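Local coordinates for DUF2520 domain-containing protein (Thermotoga maritima, PDB 2I76), which binds NADPH and is probably a dehydrogenase of the DUF2520 family, at the interface of chains A and B. Numbering follows the deposited sequence. Chains: chain A/B, Hypothetical protein.

Contact 1: the interface of chains A and B. Residues chain A 195, 198-199, 202-203; chain B 167, 171, 195, 198-199, 202-203.
Helix 190-207 of chain A runs antiparallel along helix 191-207 of chain B, and A:Met198 also looks toward the end of helix 157-168 and the start of helix 170-184 of chain B. The two long helices come together on alanines, with A:Ala202 CA and B:Lys199 CA 4.9 Å apart. The A:Ala202 methyl sits against the backbone of B:Lys199, its CB 3.7 Å from that residue's CA, so the two backbones come close here. Flanking this seam, each histidine turns its ring toward the last turns of the opposite helix. In B:His195, ND1 donates to the carbonyl A:Ala202 O at 2.8 Å; the oxygen lies near the plane of the imidazole, but the donor stands 44° out of the carbonyl plane. The twin, A:His195 ND1 to B:Ala202 O, is longer and weak. A:His195 holds CG anti to the backbone N (chi1 173°), and CB of A:Lys199 lies over one face of its ring. Each aspartate brings OD1 up to CE1 of the opposite histidine, carboxylate and ring obliquely turned; the nearby negative charge may favour a protonated imidazole. B:Lys199, extended beyond CG, passes obliquely by A:Asp203 and closes a loose salt bridge, NZ to OD1 3.8 Å. On another flank of the helix, A:Met198, a selenomethionine, lays its CG 3.5 Å from B:Ala167 O and crosses B:Pro171 at about a right angle. The patch forms a two-fold helix pairing, with small residues inside and polar groups along the rim, that probably helps to hold a dimer together.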
# COMPACT_ATOMS: atom_id res chain seq x y z
N HIS A 195 -8.31 -0.70 5.83
CA HIS A 195 -8.02 -1.59 4.71
C HIS A 195 -8.62 -1.07 3.41
O HIS A 195 -7.98 -1.13 2.35
CB HIS A 195 -8.57 -2.99 4.98
CG HIS A 195 -8.46 -3.90 3.81
ND1 HIS A 195 -7.26 -4.29 3.27
CD2 HIS A 195 -9.42 -4.47 3.03
CE1 HIS A 195 -7.47 -5.06 2.21
NE2 HIS A 195 -8.77 -5.18 2.05
N MSE A 198 -6.69 2.02 2.20
CA MSE A 198 -5.35 1.64 1.75
C MSE A 198 -5.23 0.68 0.56
O MSE A 198 -4.31 0.79 -0.24
CB MSE A 198 -4.57 1.07 2.94
CG MSE A 198 -3.09 1.36 2.93
SE MSE A 198 -2.13 0.42 4.33
CE MSE A 198 -2.91 1.25 5.89
N LYS A 199 -6.16 -0.27 0.45
CA LYS A 199 -6.11 -1.24 -0.62
C LYS A 199 -6.46 -0.61 -1.95
O LYS A 199 -6.02 -1.07 -2.99
CB LYS A 199 -7.07 -2.39 -0.34
CG LYS A 199 -7.18 -3.36 -1.51
CD LYS A 199 -8.22 -4.43 -1.22
CE LYS A 199 -8.22 -5.50 -2.29
NZ LYS A 199 -9.04 -6.69 -1.88
N ALA A 202 -3.28 0.53 -2.83
CA ALA A 202 -2.42 -0.63 -3.01
C ALA A 202 -2.60 -1.31 -4.37
O ALA A 202 -1.62 -1.69 -5.00
CB ALA A 202 -2.67 -1.62 -1.89
N ASP A 203 -3.84 -1.47 -4.80
CA ASP A 203 -4.13 -2.10 -6.09
C ASP A 203 -3.92 -1.18 -7.28
O ASP A 203 -3.28 -1.56 -8.27
CB ASP A 203 -5.56 -2.65 -6.13
CG ASP A 203 -5.77 -3.80 -5.17
OD1 ASP A 203 -4.82 -4.59 -4.97
OD2 ASP A 203 -6.89 -3.92 -4.63
N ALA B 167 -4.00 7.49 5.43
CA ALA B 167 -4.39 6.10 5.21
C ALA B 167 -4.55 5.76 3.74
O ALA B 167 -4.41 4.59 3.36
CB ALA B 167 -5.69 5.79 5.93
N PRO B 171 0.35 6.72 2.02
CA PRO B 171 0.93 5.49 1.48
C PRO B 171 1.61 5.66 0.12
O PRO B 171 2.55 4.93 -0.21
CB PRO B 171 -0.26 4.55 1.44
CG PRO B 171 -0.90 4.86 2.72
CD PRO B 171 -0.93 6.40 2.69
N HIS B 195 3.40 -3.04 -5.59
CA HIS B 195 1.99 -3.33 -5.33
C HIS B 195 1.83 -4.62 -4.53
O HIS B 195 1.13 -4.65 -3.50
CB HIS B 195 1.22 -3.46 -6.66
CG HIS B 195 0.10 -4.46 -6.62
ND1 HIS B 195 -1.01 -4.31 -5.82
CD2 HIS B 195 -0.05 -5.65 -7.25
CE1 HIS B 195 -1.79 -5.37 -5.95
NE2 HIS B 195 -1.23 -6.20 -6.81
N MSE B 198 2.72 -3.89 -0.88
CA MSE B 198 1.76 -2.96 -0.29
C MSE B 198 0.37 -3.57 -0.19
O MSE B 198 -0.34 -3.35 0.78
CB MSE B 198 1.69 -1.70 -1.14
CG MSE B 198 1.05 -0.51 -0.45
SE MSE B 198 2.11 1.08 -0.78
CE MSE B 198 3.74 0.21 -1.41
N LYS B 199 -0.01 -4.34 -1.21
CA LYS B 199 -1.32 -4.98 -1.16
C LYS B 199 -1.32 -5.93 0.04
O LYS B 199 -2.27 -5.96 0.83
CB LYS B 199 -1.59 -5.76 -2.43
CG LYS B 199 -2.83 -6.64 -2.34
CD LYS B 199 -3.02 -7.47 -3.61
CE LYS B 199 -4.37 -8.19 -3.61
NZ LYS B 199 -4.85 -8.42 -5.02
N ALA B 202 -1.75 -4.19 3.33
CA ALA B 202 -3.16 -3.78 3.39
C ALA B 202 -4.00 -4.92 3.96
O ALA B 202 -4.57 -4.80 5.05
CB ALA B 202 -3.66 -3.40 1.99
N ASP B 203 -4.05 -6.03 3.23
CA ASP B 203 -4.81 -7.18 3.66
C ASP B 203 -4.40 -7.62 5.04
O ASP B 203 -5.25 -7.86 5.90
CB ASP B 203 -4.61 -8.34 2.71
CG ASP B 203 -5.00 -8.00 1.32
OD1 ASP B 203 -6.11 -7.45 1.14
OD2 ASP B 203 -4.20 -8.29 0.39

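Contact 2: the interface of chains A and B. Residues chain A 108, 160, 163-164, 166-167, 205, 210; chain B 174, 177-178, 181-182, 194, 197-198.
Helix 157-168 of chain A lies antiparallel to helix 170-184 of chain B, close enough to put A:Ala163 CA 4.7 Å from B:Ser178 CA, while helix 191-207 of chain B slants across the same stretch. This is helix-on-helix packing within the DUF2520 region, and the chain A helix is kept slim by alanines. B:Tyr182 supplies the broad flat surface: with CG anti to the carbonyl carbon (chi1 -91°), its ring turns one face to A:Ala163, whose CB sits 3.5 Å from the ring centroid in a CH-pi contact, displaced toward the rim. The branch methyl CG2 of B:Ile181 closes on the same A:Ala163 CB at 3.7 Å. The phenol end of B:Tyr182 carries on over A:Ala164 and meets A:Asn108 tip to tip, the amide steeply turned against the ring, OH and ND2 separated by 4.0 Å. An alanine in place of B:Tyr182 removes the ring over A:Ala163 and the hydroxyl beside A:Ala164, and would probably loosen the packing of this helix pair. One turn back, B:Ser178 holds OG anti to its backbone N (chi1 -169°) and donates to the carbonyl A:Ala163 O at 3.0 Å, approaching from 54° above the carbonyl plane. Further along, A:Ile166 extends CG2 over the backbone of B:Leu174. A:Ala167 CB is covered from helix 191-207 by B:Leu197 and by the terminal methyl of B:Met198, whose CE lies 3.7 Å away. At the other margin A:Ile205 and B:Ile194 cross at about a right angle, CD1 to CG2 4.0 Å.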
# COMPACT_ATOMS: atom_id res chain seq x y z
N ASN A 108 9.80 -11.98 -3.36
CA ASN A 108 9.09 -10.93 -2.63
C ASN A 108 7.67 -11.42 -2.43
O ASN A 108 6.80 -11.21 -3.26
CB ASN A 108 9.09 -9.61 -3.41
CG ASN A 108 10.48 -9.00 -3.54
OD1 ASN A 108 11.29 -9.42 -4.36
ND2 ASN A 108 10.76 -8.00 -2.72
N TYR A 160 18.18 -2.67 -1.73
CA TYR A 160 17.07 -3.50 -2.17
C TYR A 160 16.14 -3.86 -1.01
O TYR A 160 14.93 -3.63 -1.07
CB TYR A 160 17.65 -4.75 -2.79
CG TYR A 160 16.72 -5.91 -3.00
CD1 TYR A 160 16.05 -6.09 -4.22
CD2 TYR A 160 16.63 -6.92 -2.04
CE1 TYR A 160 15.33 -7.27 -4.48
CE2 TYR A 160 15.91 -8.09 -2.29
CZ TYR A 160 15.27 -8.26 -3.51
OH TYR A 160 14.62 -9.44 -3.76
N ALA A 163 14.13 -0.96 0.39
CA ALA A 163 12.95 -0.76 -0.44
C ALA A 163 11.79 -1.64 0.00
O ALA A 163 10.68 -1.16 0.22
CB ALA A 163 13.30 -1.03 -1.92
N ALA A 164 12.03 -2.94 0.14
CA ALA A 164 10.96 -3.85 0.53
C ALA A 164 10.35 -3.42 1.86
O ALA A 164 9.13 -3.49 2.03
CB ALA A 164 11.50 -5.31 0.63
N ILE A 166 10.05 -0.38 3.18
CA ILE A 166 9.25 0.80 2.97
C ILE A 166 7.88 0.41 2.41
O ILE A 166 6.84 0.94 2.82
CB ILE A 166 9.99 1.73 2.02
CG1 ILE A 166 11.31 2.10 2.69
CG2 ILE A 166 9.18 2.97 1.70
CD1 ILE A 166 12.20 3.03 1.90
N ALA A 167 7.87 -0.53 1.48
CA ALA A 167 6.64 -0.97 0.87
C ALA A 167 5.94 -2.03 1.70
O ALA A 167 4.74 -2.29 1.53
CB ALA A 167 6.93 -1.51 -0.52
N ILE A 205 -1.96 0.93 -7.89
CA ILE A 205 -0.55 1.03 -8.22
C ILE A 205 -0.09 -0.08 -9.17
O ILE A 205 1.02 -0.05 -9.69
CB ILE A 205 0.27 1.04 -6.92
CG1 ILE A 205 1.61 1.72 -7.13
CG2 ILE A 205 0.50 -0.36 -6.43
CD1 ILE A 205 2.20 2.22 -5.83
N VAL A 210 3.06 4.57 -9.72
CA VAL A 210 2.94 5.02 -8.34
C VAL A 210 2.42 6.45 -8.26
O VAL A 210 1.36 6.70 -7.69
CB VAL A 210 4.30 4.96 -7.61
CG1 VAL A 210 4.22 5.67 -6.27
CG2 VAL A 210 4.72 3.53 -7.41
N LEU B 174 5.24 6.39 0.41
CA LEU B 174 6.10 5.26 0.70
C LEU B 174 6.31 4.51 -0.60
O LEU B 174 7.44 4.23 -0.99
CB LEU B 174 5.44 4.35 1.72
CG LEU B 174 5.56 4.77 3.19
CD1 LEU B 174 5.87 6.26 3.32
CD2 LEU B 174 4.25 4.43 3.91
N LEU B 177 8.76 6.48 -2.47
CA LEU B 177 10.11 6.28 -1.93
C LEU B 177 10.71 4.93 -2.33
O LEU B 177 11.88 4.83 -2.70
CB LEU B 177 10.08 6.38 -0.41
CG LEU B 177 9.94 7.75 0.25
CD1 LEU B 177 10.13 7.58 1.76
CD2 LEU B 177 10.99 8.71 -0.30
N SER B 178 9.91 3.89 -2.24
CA SER B 178 10.37 2.56 -2.59
C SER B 178 10.61 2.48 -4.10
O SER B 178 11.53 1.80 -4.55
CB SER B 178 9.32 1.52 -2.17
OG SER B 178 9.84 0.21 -2.26
N ILE B 181 14.26 4.23 -5.18
CA ILE B 181 15.37 3.34 -4.89
C ILE B 181 15.38 2.08 -5.76
O ILE B 181 16.45 1.57 -6.07
CB ILE B 181 15.36 2.95 -3.39
CG1 ILE B 181 16.39 1.88 -3.11
CG2 ILE B 181 13.97 2.48 -2.97
CD1 ILE B 181 16.48 1.50 -1.66
N TYR B 182 14.21 1.57 -6.13
CA TYR B 182 14.16 0.38 -6.98
C TYR B 182 14.59 0.81 -8.36
O TYR B 182 15.38 0.14 -9.03
CB TYR B 182 12.74 -0.20 -7.05
CG TYR B 182 12.44 -1.25 -6.00
CD1 TYR B 182 11.27 -1.19 -5.25
CD2 TYR B 182 13.30 -2.32 -5.77
CE1 TYR B 182 10.97 -2.14 -4.30
CE2 TYR B 182 13.01 -3.29 -4.81
CZ TYR B 182 11.83 -3.19 -4.08
OH TYR B 182 11.52 -4.12 -3.12
N ILE B 194 6.17 -3.41 -6.04
CA ILE B 194 5.71 -2.52 -4.98
C ILE B 194 4.26 -2.79 -4.60
O ILE B 194 3.92 -2.76 -3.43
CB ILE B 194 5.82 -1.04 -5.41
CG1 ILE B 194 7.29 -0.65 -5.58
CG2 ILE B 194 5.13 -0.16 -4.40
CD1 ILE B 194 7.51 0.82 -6.01
N LEU B 197 3.68 -6.10 -2.48
CA LEU B 197 4.06 -5.88 -1.08
C LEU B 197 3.04 -5.04 -0.32
O LEU B 197 2.58 -5.44 0.75
CB LEU B 197 5.43 -5.20 -1.03
CG LEU B 197 6.56 -6.19 -1.25
CD1 LEU B 197 7.88 -5.48 -1.24
CD2 LEU B 197 6.51 -7.24 -0.15
N MSE B 198 2.72 -3.89 -0.88
CA MSE B 198 1.76 -2.96 -0.29
C MSE B 198 0.37 -3.57 -0.19
O MSE B 198 -0.34 -3.35 0.78
CB MSE B 198 1.69 -1.70 -1.14
CG MSE B 198 1.05 -0.51 -0.45
SE MSE B 198 2.11 1.08 -0.78
CE MSE B 198 3.74 0.21 -1.41

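The C-alpha centres of contact 1 and contact 2 lie about 12 Å apart, and B:Met198 takes part in both: its helix, 191-207 of chain B, shows one flank to the matching helix of chain A and another to helix 157-168. Helix 190-207 of chain A also serves both patches. The two contacts are therefore neighbouring stretches of one continuous helical interface, the first more polar at its rim, the second chiefly apolar. Contact 1 straddles the two-fold axis and largely maps onto itself, whereas contact 2 recurs with the chains exchanged. Such interlocking suggests a stable dimer, although the structure alone does not show its state in solution.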